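Local coordinates for uncharacterized protein (Bacillus subtilis, PDB 5DQV) that acts as a metal-dependent nucleotide pyrophosphohydrolase built on an all-helical HD domain, at residues Q15-V20 and A60-D65; D41-I46 and Q127-L132; E48-D53 and M176-A181; L54-T59 and D97-I102. One frame throughout, in Å; residues are numbered along the deposited sequence.

Contact 1 of 4, residues Q15-V20 and A60-D65. With NI (nickel (II) ion), chain C.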
loop_
_atom_site.group_PDB
_atom_site.type_symbol
_atom_site.label_atom_id
_atom_site.label_comp_id
_atom_site.label_asym_id
_atom_site.label_seq_id
_atom_site.Cartn_x
_atom_site.Cartn_y
_atom_site.Cartn_z
ATOM N N GLN A 15 17.241 -5.485 26.735
ATOM C CA GLN A 15 16.357 -4.789 27.662
ATOM C C GLN A 15 15.589 -3.681 27.021
ATOM O O GLN A 15 14.364 -3.558 27.166
ATOM C CB GLN A 15 17.168 -4.223 28.830
ATOM C CG GLN A 15 16.310 -3.672 29.947
ATOM C CD GLN A 15 16.354 -4.531 31.213
ATOM O OE1 GLN A 15 17.413 -4.889 31.668
ATOM N NE2 GLN A 15 15.214 -4.829 31.766
ATOM N N ILE A 16 16.309 -2.891 26.232
ATOM C CA ILE A 16 15.701 -1.755 25.533
ATOM C C ILE A 16 14.709 -2.274 24.509
ATOM O O ILE A 16 13.619 -1.737 24.415
ATOM C CB ILE A 16 16.747 -0.854 24.900
ATOM C CG1 ILE A 16 17.580 -0.210 26.000
ATOM C CG2 ILE A 16 16.077 0.267 23.986
ATOM C CD1 ILE A 16 18.933 0.376 25.517
ATOM N N ARG A 17 15.067 -3.357 23.809
ATOM C CA ARG A 17 14.174 -3.947 22.817
ATOM C C ARG A 17 12.827 -4.335 23.417
ATOM O O ARG A 17 11.784 -4.110 22.809
ATOM C CB ARG A 17 14.790 -5.198 22.158
ATOM C CG ARG A 17 15.700 -4.954 21.044
ATOM C CD ARG A 17 16.310 -6.234 20.472
ATOM N NE ARG A 17 17.299 -5.759 19.533
ATOM C CZ ARG A 17 17.032 -5.370 18.272
ATOM N NH1 ARG A 17 15.824 -5.502 17.744
ATOM N NH2 ARG A 17 18.002 -4.890 17.517
ATOM N N THR A 18 12.847 -4.973 24.586
ATOM C CA THR A 18 11.603 -5.499 25.173
ATOM C C THR A 18 10.757 -4.281 25.638
ATOM O O THR A 18 9.556 -4.274 25.507
ATOM C CB THR A 18 11.906 -6.411 26.366
ATOM O OG1 THR A 18 12.743 -7.498 25.951
ATOM C CG2 THR A 18 10.609 -6.945 27.051
ATOM N N TRP A 19 11.420 -3.280 26.214
ATOM C CA TRP A 19 10.763 -2.041 26.643
ATOM C C TRP A 19 10.031 -1.350 25.497
ATOM O O TRP A 19 8.836 -1.062 25.593
ATOM C CB TRP A 19 11.750 -1.094 27.360
ATOM C CG TRP A 19 11.297 0.289 27.543
ATOM C CD1 TRP A 19 10.126 0.704 28.099
ATOM C CD2 TRP A 19 12.003 1.472 27.148
ATOM N NE1 TRP A 19 10.061 2.109 28.108
ATOM C CE2 TRP A 19 11.194 2.592 27.516
ATOM C CE3 TRP A 19 13.239 1.702 26.511
ATOM C CZ2 TRP A 19 11.583 3.894 27.281
ATOM C CZ3 TRP A 19 13.617 2.982 26.288
ATOM C CH2 TRP A 19 12.791 4.082 26.678
ATOM N N VAL A 20 10.749 -1.090 24.415
ATOM C CA VAL A 20 10.209 -0.377 23.274
ATOM C C VAL A 20 9.030 -1.140 22.678
ATOM O O VAL A 20 7.977 -0.546 22.378
ATOM C CB VAL A 20 11.304 -0.152 22.203
ATOM C CG1 VAL A 20 10.709 0.271 20.874
ATOM C CG2 VAL A 20 12.364 0.865 22.729
ATOM N N ALA A 60 19.860 4.289 19.800
ATOM C CA ALA A 60 19.148 5.374 19.137
ATOM C C ALA A 60 18.122 4.907 18.137
ATOM O O ALA A 60 16.983 5.412 18.088
ATOM C CB ALA A 60 20.157 6.370 18.482
ATOM N N ALA A 61 18.476 3.888 17.373
ATOM C CA ALA A 61 17.526 3.340 16.399
ATOM C C ALA A 61 16.320 2.817 17.132
ATOM O O ALA A 61 15.184 3.055 16.737
ATOM C CB ALA A 61 18.184 2.227 15.565
ATOM N N LEU A 62 16.568 2.097 18.224
ATOM C CA LEU A 62 15.446 1.468 18.958
ATOM C C LEU A 62 14.501 2.518 19.529
ATOM O O LEU A 62 13.296 2.323 19.501
ATOM C CB LEU A 62 15.962 0.553 20.025
ATOM C CG LEU A 62 16.575 -0.763 19.522
ATOM C CD1 LEU A 62 17.318 -1.463 20.671
ATOM C CD2 LEU A 62 15.452 -1.684 18.879
ATOM N N VAL A 63 15.027 3.641 20.032
ATOM C CA VAL A 63 14.151 4.649 20.686
ATOM C C VAL A 63 13.806 5.836 19.818
ATOM O O VAL A 63 13.089 6.732 20.279
ATOM C CB VAL A 63 14.732 5.121 22.056
ATOM C CG1 VAL A 63 14.987 3.871 22.986
ATOM C CG2 VAL A 63 16.061 5.956 21.838
ATOM N N HIS A 64 14.219 5.800 18.541
ATOM C CA HIS A 64 14.172 6.988 17.669
ATOM C C HIS A 64 12.750 7.528 17.503
ATOM O O HIS A 64 12.581 8.742 17.343
ATOM C CB HIS A 64 14.880 6.716 16.296
ATOM C CG HIS A 64 14.000 6.168 15.207
ATOM N ND1 HIS A 64 13.793 4.818 15.019
ATOM C CD2 HIS A 64 13.313 6.794 14.207
ATOM C CE1 HIS A 64 12.964 4.629 14.000
ATOM N NE2 HIS A 64 12.655 5.816 13.488
ATOM N N ASP A 65 11.743 6.664 17.615
ATOM C CA ASP A 65 10.347 7.037 17.366
ATOM C C ASP A 65 9.538 7.368 18.621
ATOM O O ASP A 65 8.355 7.775 18.493
ATOM C CB ASP A 65 9.563 5.819 16.800
ATOM C CG ASP A 65 9.452 5.796 15.307
ATOM O OD1 ASP A 65 10.144 6.568 14.566
ATOM O OD2 ASP A 65 8.646 4.921 14.874
HETATM NI NI NI C . 11.262 5.903 12.060
#
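Leu-62 holds CG anti to its own carbonyl carbon (chi1 -73°), and Arg-17 does the same with its CG, which lies against both leucine methyls. The two side chains cross at about a right angle, with Arg-17 CG 3.9 Å from each of Leu-62 CD1 and CD2. Past CG the arginine runs extended to NE, and Leu-62 CD2 sits over one face of its guanidinium, 4.0 Å above the plane and shifted toward the rim. The charge is met elsewhere, NH2 forming a salt bridge with Glu-58, one turn back on the leucine's helix. Ile-16 contributes one methyl, its CG2 lying 3.9 Å from both Leu-62 CD1 and Val-63 CG1. That valine methyl also meets Trp-19 CZ3 at 3.7 Å, coming at the indole obliquely. Helix 8-24 thus packs on the C-terminal part of helix 54-63, next to His-64 and Asp-65, the central pair of the H...HD...D metal motif that His-35 and Asp-130 complete. His-64 NE2 binds nickel at 2.0 Å. Its ND1 donates to Ala-61 O over 2.8 Å, nearly straight (167°) and in the ring plane, on a carbonyl lone pair, which fixes how the imidazole is turned. The Asp-65 carboxylate carbon lies over one imidazole face, offset toward the rim, with OD1 2.8 Å from the nickel.

Contact 2 of 4, residues D41-I46 and Q127-L132. With NI (nickel (II) ion), chain C.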
loop_
_atom_site.group_PDB
_atom_site.type_symbol
_atom_site.label_atom_id
_atom_site.label_comp_id
_atom_site.label_asym_id
_atom_site.label_seq_id
_atom_site.Cartn_x
_atom_site.Cartn_y
_atom_site.Cartn_z
ATOM N N ASP A 41 18.020 -3.054 12.625
ATOM C CA ASP A 41 18.880 -3.989 11.872
ATOM C C ASP A 41 19.661 -3.264 10.768
ATOM O O ASP A 41 20.859 -3.460 10.565
ATOM C CB ASP A 41 18.052 -5.127 11.212
ATOM C CG ASP A 41 17.512 -6.079 12.196
ATOM O OD1 ASP A 41 17.887 -5.991 13.386
ATOM O OD2 ASP A 41 16.675 -6.901 11.788
ATOM N N LEU A 42 18.973 -2.397 10.055
ATOM C CA LEU A 42 19.612 -1.619 8.978
ATOM C C LEU A 42 20.683 -0.689 9.552
ATOM O O LEU A 42 21.770 -0.573 9.019
ATOM C CB LEU A 42 18.536 -0.792 8.253
ATOM C CG LEU A 42 18.297 -0.733 6.754
ATOM C CD1 LEU A 42 18.918 -1.891 5.913
ATOM C CD2 LEU A 42 16.753 -0.614 6.579
ATOM N N ALA A 43 20.345 -0.005 10.639
ATOM C CA ALA A 43 21.283 0.896 11.263
ATOM C C ALA A 43 22.570 0.195 11.752
ATOM O O ALA A 43 23.680 0.731 11.596
ATOM C CB ALA A 43 20.597 1.700 12.376
ATOM N N VAL A 44 22.442 -0.989 12.331
ATOM C CA VAL A 44 23.608 -1.710 12.855
ATOM C C VAL A 44 24.474 -2.151 11.684
ATOM O O VAL A 44 25.738 -2.050 11.735
ATOM C CB VAL A 44 23.180 -2.911 13.818
ATOM C CG1 VAL A 44 24.335 -3.921 14.021
ATOM C CG2 VAL A 44 22.639 -2.324 15.181
ATOM N N TYR A 45 23.828 -2.581 10.598
ATOM C CA TYR A 45 24.566 -2.985 9.392
ATOM C C TYR A 45 25.417 -1.822 8.798
ATOM O O TYR A 45 26.629 -1.926 8.593
ATOM C CB TYR A 45 23.614 -3.555 8.329
ATOM C CG TYR A 45 24.325 -3.765 7.017
ATOM C CD1 TYR A 45 25.039 -4.950 6.789
ATOM C CD2 TYR A 45 24.308 -2.811 6.014
ATOM C CE1 TYR A 45 25.715 -5.169 5.610
ATOM C CE2 TYR A 45 24.982 -3.028 4.812
ATOM C CZ TYR A 45 25.688 -4.212 4.629
ATOM O OH TYR A 45 26.372 -4.471 3.466
ATOM N N ILE A 46 24.777 -0.694 8.605
ATOM C CA ILE A 46 25.448 0.539 8.124
ATOM C C ILE A 46 26.548 1.031 9.094
ATOM O O ILE A 46 27.647 1.373 8.689
ATOM C CB ILE A 46 24.423 1.627 7.934
ATOM C CG1 ILE A 46 23.488 1.267 6.767
ATOM C CG2 ILE A 46 25.094 2.992 7.635
ATOM C CD1 ILE A 46 22.234 2.114 6.728
ATOM N N GLN A 127 19.500 8.037 10.858
ATOM C CA GLN A 127 18.662 8.801 9.947
ATOM C C GLN A 127 18.582 8.082 8.613
ATOM O O GLN A 127 17.505 7.901 8.057
ATOM C CB GLN A 127 19.206 10.239 9.809
ATOM C CG GLN A 127 18.417 11.111 8.854
ATOM C CD GLN A 127 18.899 12.542 8.823
ATOM O OE1 GLN A 127 20.012 12.840 8.377
ATOM N NE2 GLN A 127 18.080 13.437 9.336
ATOM N N ASP A 128 19.737 7.640 8.120
ATOM C CA ASP A 128 19.835 6.904 6.860
ATOM C C ASP A 128 19.000 5.619 6.866
ATOM O O ASP A 128 18.279 5.327 5.926
ATOM C CB ASP A 128 21.312 6.554 6.583
ATOM C CG ASP A 128 22.144 7.745 6.039
ATOM O OD1 ASP A 128 21.608 8.864 5.835
ATOM O OD2 ASP A 128 23.368 7.522 5.798
ATOM N N ALA A 129 19.080 4.871 7.967
ATOM C CA ALA A 129 18.342 3.624 8.113
ATOM C C ALA A 129 16.817 3.909 8.105
ATOM O O ALA A 129 16.028 3.199 7.481
ATOM C CB ALA A 129 18.785 2.910 9.427
ATOM N N ASP A 130 16.435 4.990 8.764
ATOM C CA ASP A 130 15.038 5.359 8.884
ATOM C C ASP A 130 14.515 5.714 7.490
ATOM O O ASP A 130 13.367 5.346 7.095
ATOM C CB ASP A 130 14.945 6.545 9.863
ATOM C CG ASP A 130 13.583 6.795 10.370
ATOM O OD1 ASP A 130 12.805 5.883 10.496
ATOM O OD2 ASP A 130 13.270 7.943 10.663
ATOM N N ARG A 131 15.328 6.458 6.731
ATOM C CA ARG A 131 14.933 6.824 5.368
ATOM C C ARG A 131 14.958 5.665 4.378
ATOM O O ARG A 131 14.100 5.558 3.517
ATOM C CB ARG A 131 15.745 8.050 4.859
ATOM C CG ARG A 131 15.375 9.255 5.647
ATOM C CD ARG A 131 16.054 10.456 5.165
ATOM N NE ARG A 131 15.753 11.570 6.036
ATOM C CZ ARG A 131 15.870 12.846 5.708
ATOM N NH1 ARG A 131 16.232 13.190 4.480
ATOM N NH2 ARG A 131 15.588 13.782 6.607
ATOM N N LEU A 132 15.908 4.773 4.520
ATOM C CA LEU A 132 15.938 3.571 3.696
ATOM C C LEU A 132 14.627 2.779 3.845
ATOM O O LEU A 132 14.094 2.222 2.853
ATOM C CB LEU A 132 17.150 2.719 4.049
ATOM C CG LEU A 132 18.521 3.184 3.551
ATOM C CD1 LEU A 132 19.665 2.358 4.094
ATOM C CD2 LEU A 132 18.557 3.183 1.988
HETATM NI NI NI C . 11.262 5.903 12.060
#
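Ala-43 and Ala-129 mark the tight part of this contact. Their CA atoms are 5.1 Å apart, and Ala-129 CB presses onto the backbone of the other helix, 3.5 Å from Ala-43 N. With no more than a methyl on either residue, the helix segments can come to 8.4 Å between axes, at 132° between their N-to-C directions. Leu-42 adds its CB to the same patch, 3.9 Å from Ala-129 CB. One turn on, Ile-46 and Leu-132 reach toward each other tip to tip, CD1 to CD1 at 3.7 Å. The looser side belongs to the end of Leu-42, a partly exposed residue whose CD2 makes longer contacts, 4.0 Å to Ala-129 O and 4.2 Å to Leu-132 CB. Arg-188 of helix 179-202 lies beside it. Asp-130 follows Ala-129 directly but points its CB away from segment 41-46. Its OD1 binds nickel at 2.2 Å alongside His-35 and His-64. One helix thus turns an alanine to its neighbour and an aspartate to the metal, the last aspartate of the H...HD...D site that defines the HD domain.

Contact 3 of 4, residues E48-D53 and M176-A181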
loop_
_atom_site.group_PDB
_atom_site.type_symbol
_atom_site.label_atom_id
_atom_site.label_comp_id
_atom_site.label_asym_id
_atom_site.label_seq_id
_atom_site.Cartn_x
_atom_site.Cartn_y
_atom_site.Cartn_z
ATOM N N GLU A 48 28.254 -0.680 11.229
ATOM C CA GLU A 48 29.434 -1.525 11.183
ATOM C C GLU A 48 30.319 -1.210 9.967
ATOM O O GLU A 48 31.530 -1.061 10.106
ATOM C CB GLU A 48 29.056 -3.024 11.289
ATOM C CG GLU A 48 30.317 -3.938 11.411
ATOM C CD GLU A 48 30.951 -4.340 10.069
ATOM O OE1 GLU A 48 30.239 -4.295 9.037
ATOM O OE2 GLU A 48 32.161 -4.739 10.038
ATOM N N LYS A 49 29.721 -1.044 8.792
ATOM C CA LYS A 49 30.464 -0.646 7.596
ATOM C C LYS A 49 31.115 0.717 7.760
ATOM O O LYS A 49 32.202 0.949 7.228
ATOM C CB LYS A 49 29.546 -0.613 6.363
ATOM C CG LYS A 49 28.909 -1.978 5.976
ATOM C CD LYS A 49 29.930 -2.905 5.452
ATOM C CE LYS A 49 29.306 -4.153 4.909
ATOM N NZ LYS A 49 30.386 -5.101 4.604
ATOM N N GLU A 50 30.444 1.611 8.483
ATOM C CA GLU A 50 30.906 3.004 8.614
ATOM C C GLU A 50 31.811 3.227 9.836
ATOM O O GLU A 50 32.278 4.324 10.057
ATOM C CB GLU A 50 29.687 3.933 8.653
ATOM C CG GLU A 50 28.901 3.965 7.335
ATOM C CD GLU A 50 29.587 4.764 6.267
ATOM O OE1 GLU A 50 30.231 5.814 6.596
ATOM O OE2 GLU A 50 29.517 4.356 5.091
ATOM N N ASN A 51 32.029 2.178 10.630
ATOM C CA ASN A 51 32.806 2.245 11.882
ATOM C C ASN A 51 32.250 3.241 12.873
ATOM O O ASN A 51 33.016 3.970 13.504
ATOM C CB ASN A 51 34.276 2.616 11.601
ATOM C CG ASN A 51 35.053 1.493 10.989
ATOM O OD1 ASN A 51 35.412 1.546 9.822
ATOM N ND2 ASN A 51 35.339 0.481 11.783
ATOM N N ALA A 52 30.924 3.271 13.016
ATOM C CA ALA A 52 30.262 4.131 13.968
ATOM C C ALA A 52 30.153 3.343 15.279
ATOM O O ALA A 52 30.420 2.137 15.302
ATOM C CB ALA A 52 28.898 4.533 13.437
ATOM N N ASP A 53 29.825 4.009 16.370
ATOM C CA ASP A 53 29.615 3.309 17.646
ATOM C C ASP A 53 28.345 2.486 17.585
ATOM O O ASP A 53 27.247 3.057 17.569
ATOM C CB ASP A 53 29.497 4.304 18.778
ATOM C CG ASP A 53 29.395 3.620 20.160
ATOM O OD1 ASP A 53 28.547 2.720 20.463
ATOM O OD2 ASP A 53 30.187 4.031 20.971
ATOM N N MET A 176 20.802 11.044 1.678
ATOM C CA MET A 176 21.508 10.017 2.442
ATOM C C MET A 176 22.846 10.603 2.872
ATOM O O MET A 176 23.552 11.284 2.072
ATOM C CB MET A 176 21.678 8.759 1.584
ATOM C CG MET A 176 20.355 8.048 1.277
ATOM S SD MET A 176 19.597 7.245 2.740
ATOM C CE MET A 176 18.007 7.059 1.956
ATOM N N ASN A 177 23.177 10.352 4.153
ATOM C CA ASN A 177 24.388 10.796 4.756
ATOM C C ASN A 177 25.639 9.926 4.427
ATOM O O ASN A 177 26.701 10.455 4.124
ATOM C CB ASN A 177 24.204 10.873 6.270
ATOM C CG ASN A 177 23.130 11.876 6.676
ATOM O OD1 ASN A 177 23.299 13.109 6.498
ATOM N ND2 ASN A 177 22.051 11.360 7.310
ATOM N N THR A 178 25.521 8.608 4.535
ATOM C CA THR A 178 26.709 7.738 4.496
ATOM C C THR A 178 26.859 7.110 3.123
ATOM O O THR A 178 25.865 6.934 2.400
ATOM C CB THR A 178 26.639 6.635 5.587
ATOM O OG1 THR A 178 25.507 5.780 5.357
ATOM C CG2 THR A 178 26.496 7.251 6.990
ATOM N N ASP A 179 28.108 6.779 2.785
ATOM C CA ASP A 179 28.419 6.022 1.591
ATOM C C ASP A 179 27.672 4.682 1.578
ATOM O O ASP A 179 27.106 4.319 0.541
ATOM C CB ASP A 179 29.936 5.794 1.485
ATOM C CG ASP A 179 30.706 7.088 1.157
ATOM O OD1 ASP A 179 30.054 8.073 0.729
ATOM O OD2 ASP A 179 31.949 7.105 1.333
ATOM N N THR A 180 27.644 3.988 2.723
ATOM C CA THR A 180 26.992 2.691 2.799
ATOM C C THR A 180 25.499 2.822 2.490
ATOM O O THR A 180 24.943 2.075 1.674
ATOM C CB THR A 180 27.193 2.018 4.168
ATOM O OG1 THR A 180 28.599 1.866 4.403
ATOM C CG2 THR A 180 26.513 0.612 4.183
ATOM N N ALA A 181 24.849 3.779 3.136
ATOM C CA ALA A 181 23.429 4.033 2.900
ATOM C C ALA A 181 23.155 4.466 1.467
ATOM O O ALA A 181 22.143 4.065 0.877
ATOM C CB ALA A 181 22.877 5.095 3.892
HETATM O O HOH W 1 30.270 7.682 4.706
#
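Glu-50 and Thr-180 bury the most surface here, and one carboxylate oxygen joins them. Glu-50 OE2 accepts from Thr-180 OG1 at 2.7 Å through its anti lone pair, the one away from OE1. The same oxygen takes the backbone N-H of Thr-180, N to OE2 3.0 Å, on the anti side but 33° out of the carboxylate plane. A bend at chi2 turns Glu-50 CD back, and the two side chains slide past each other in opposite directions. A water links what remains, donating to Glu-50 OE1 and accepting from Asp-179 N. The glutamate therefore serves the first turn of helix 179-202, where backbone N-H groups lack partners within the helix, and its negative charge would suit that positive dipole end. Thr-178 is the N-cap proper: its OG1 accepts from Ala-181 N at 3.1 Å, while its CB packs 3.6 Å from Glu-50 CD. On the facing side helix 33-50 is finishing, closed by a Schellman motif with Asn-51 at positive phi. An alanine in place of Glu-50 would probably leave Thr-180 N and OG1 without their shared acceptor and the water without one of its mates. Lys-49 completes the contact with its root, CB 3.3 Å from Thr-180 OG1, while its amino end leads away. Asp-179 OD2 lies 5.3 Å from Glu-50 OE2, a proximity of like charges that the salt bridge from Asp-179 to Arg-182 would ease.

Contact 4 of 4, residues L54-T59 and D97-I102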
loop_
_atom_site.group_PDB
_atom_site.type_symbol
_atom_site.label_atom_id
_atom_site.label_comp_id
_atom_site.label_asym_id
_atom_site.label_seq_id
_atom_site.Cartn_x
_atom_site.Cartn_y
_atom_site.Cartn_z
ATOM N N LEU A 54 28.469 1.162 17.567
ATOM C CA LEU A 54 27.291 0.292 17.293
ATOM C C LEU A 54 26.247 0.285 18.432
ATOM O O LEU A 54 25.026 0.151 18.187
ATOM C CB LEU A 54 27.728 -1.148 16.992
ATOM C CG LEU A 54 28.574 -1.384 15.750
ATOM C CD1 LEU A 54 28.806 -2.893 15.461
ATOM C CD2 LEU A 54 27.984 -0.657 14.492
ATOM N N PHE A 55 26.720 0.428 19.670
ATOM C CA PHE A 55 25.794 0.439 20.778
ATOM C C PHE A 55 24.933 1.684 20.721
ATOM O O PHE A 55 23.709 1.623 20.934
ATOM C CB PHE A 55 26.521 0.319 22.125
ATOM C CG PHE A 55 25.586 0.284 23.302
ATOM C CD1 PHE A 55 24.714 -0.779 23.462
ATOM C CD2 PHE A 55 25.570 1.313 24.224
ATOM C CE1 PHE A 55 23.848 -0.827 24.511
ATOM C CE2 PHE A 55 24.724 1.289 25.274
ATOM C CZ PHE A 55 23.852 0.191 25.436
ATOM N N ILE A 56 25.551 2.823 20.400
ATOM C CA ILE A 56 24.790 4.061 20.352
ATOM C C ILE A 56 23.844 3.990 19.160
ATOM O O ILE A 56 22.683 4.407 19.246
ATOM C CB ILE A 56 25.701 5.333 20.273
ATOM C CG1 ILE A 56 26.560 5.515 21.540
ATOM C CG2 ILE A 56 24.875 6.556 20.013
ATOM C CD1 ILE A 56 25.729 5.555 22.876
ATOM N N VAL A 57 24.321 3.463 18.046
ATOM C CA VAL A 57 23.486 3.382 16.853
ATOM C C VAL A 57 22.250 2.522 17.127
ATOM O O VAL A 57 21.110 2.926 16.819
ATOM C CB VAL A 57 24.252 2.799 15.673
ATOM C CG1 VAL A 57 23.251 2.320 14.595
ATOM C CG2 VAL A 57 25.242 3.840 15.099
ATOM N N GLU A 58 22.470 1.353 17.746
ATOM C CA GLU A 58 21.340 0.448 17.983
ATOM C C GLU A 58 20.334 1.033 18.976
ATOM O O GLU A 58 19.128 0.916 18.764
ATOM C CB GLU A 58 21.816 -0.894 18.454
ATOM C CG GLU A 58 20.744 -1.921 18.469
ATOM C CD GLU A 58 21.244 -3.263 18.884
ATOM O OE1 GLU A 58 22.461 -3.430 19.205
ATOM O OE2 GLU A 58 20.381 -4.142 18.965
ATOM N N THR A 59 20.827 1.586 20.072
ATOM C CA THR A 59 20.001 2.228 21.073
ATOM C C THR A 59 19.199 3.385 20.532
ATOM O O THR A 59 17.969 3.416 20.709
ATOM C CB THR A 59 20.806 2.653 22.313
ATOM O OG1 THR A 59 21.458 1.503 22.847
ATOM C CG2 THR A 59 19.872 3.248 23.352
ATOM N N ASP A 97 23.104 10.666 27.107
ATOM C CA ASP A 97 23.069 12.020 26.555
ATOM C C ASP A 97 23.231 11.988 25.009
ATOM O O ASP A 97 22.534 12.742 24.284
ATOM C CB ASP A 97 24.222 12.879 27.160
ATOM C CG ASP A 97 23.900 13.443 28.515
ATOM O OD1 ASP A 97 22.757 13.310 28.962
ATOM O OD2 ASP A 97 24.802 14.037 29.155
ATOM N N ARG A 98 24.155 11.140 24.511
ATOM C CA ARG A 98 24.417 11.018 23.074
ATOM C C ARG A 98 23.147 10.556 22.365
ATOM O O ARG A 98 22.812 11.051 21.298
ATOM C CB ARG A 98 25.553 10.006 22.777
ATOM C CG ARG A 98 26.971 10.480 23.042
ATOM C CD ARG A 98 28.024 9.354 22.872
ATOM N NE ARG A 98 28.297 9.007 21.470
ATOM C CZ ARG A 98 29.109 8.021 21.072
ATOM N NH1 ARG A 98 29.778 7.277 21.957
ATOM N NH2 ARG A 98 29.285 7.792 19.769
ATOM N N VAL A 99 22.473 9.567 22.958
ATOM C CA VAL A 99 21.270 9.016 22.384
ATOM C C VAL A 99 20.181 10.101 22.341
ATOM O O VAL A 99 19.577 10.330 21.286
ATOM C CB VAL A 99 20.792 7.788 23.139
ATOM C CG1 VAL A 99 19.335 7.460 22.740
ATOM C CG2 VAL A 99 21.755 6.616 22.810
ATOM N N ILE A 100 20.048 10.875 23.421
ATOM C CA ILE A 100 19.052 11.943 23.472
ATOM C C ILE A 100 19.347 13.013 22.411
ATOM O O ILE A 100 18.420 13.462 21.697
ATOM C CB ILE A 100 18.917 12.482 24.934
ATOM C CG1 ILE A 100 18.303 11.425 25.855
ATOM C CG2 ILE A 100 18.160 13.875 25.037
ATOM C CD1 ILE A 100 16.958 10.790 25.374
ATOM N N HIS A 101 20.613 13.393 22.261
ATOM C CA HIS A 101 20.994 14.400 21.289
ATOM C C HIS A 101 20.628 13.953 19.866
ATOM O O HIS A 101 20.223 14.766 19.051
ATOM C CB HIS A 101 22.485 14.751 21.390
ATOM C CG HIS A 101 22.841 15.637 22.554
ATOM N ND1 HIS A 101 22.273 16.880 22.758
ATOM C CD2 HIS A 101 23.771 15.490 23.531
ATOM C CE1 HIS A 101 22.803 17.436 23.835
ATOM N NE2 HIS A 101 23.710 16.609 24.327
ATOM N N ILE A 102 20.747 12.653 19.578
ATOM C CA ILE A 102 20.359 12.135 18.266
ATOM C C ILE A 102 18.856 12.290 18.075
ATOM O O ILE A 102 18.409 12.910 17.098
ATOM C CB ILE A 102 20.744 10.632 18.080
ATOM C CG1 ILE A 102 22.266 10.477 18.015
ATOM C CG2 ILE A 102 20.104 10.066 16.763
ATOM C CD1 ILE A 102 22.766 8.985 18.098
#
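Thr-59, which meets Val-99 across the contact, grips the carbonyl oxygen of Phe-55 twice. Its N and its OG1 both donate to Phe-55 O over 3.0 Å, arriving from opposite faces of the carbonyl plane, with OG1 tilted 30° from it. With the hydroxyl turned back on its own helix, the methyl is the branch left for the neighbour: CG2 is anti to the backbone N and lies 3.9 Å from Val-99 CG2. Ile-56 makes most of the other contacts, with CG1, CG2 and CD1 all in use. CG1 sits over the centre of the Arg-98 guanidinium, 3.6 Å above its plane, but in one of two modelled arginine conformers, which leaves this contact less certain. CG2 meets Ile-102 CD1 at 3.7 Å, and CD1 lies 4.1 Å from Val-99 CG2. Replacing Ile-56 by alanine would probably open a gap in front of Val-99 and Ile-102. In that conformer Arg-98 NH2 forms a salt bridge with Glu-122. Two helices of the HD domain thus pack through largely apolar faces, their segments at 48° and their axes 9.7 Å apart. Around them, helix 121-132 adjoins Ile-56 and Ile-102 through Glu-122, helix 79-88 brings Leu-86 to Thr-59 and Val-99, and helix 8-24 sets Ile-16 against Thr-59.

Contacts 1 and 2 meet at the nickel: their centres are 14 Å apart, yet His-64 NE2 and Asp-130 OD1 come within 3.0 Å of each other on the metal. Contact 4 shares helix 54-63 with contact 1, and Val-63 CG2 packs 3.7 Å from Val-99 CG1 between them; the side chain of Ile-102 stays about 11 Å from the nickel. Contact 3 lies farther out, its centre about 20 Å from that of contact 1. It adjoins contact 2 through Asp-128, whose OD2 is 2.7 Å from Thr-178 N, a hydrogen bond. Along the chain contact 4 is nested inside both contact 2 and contact 3.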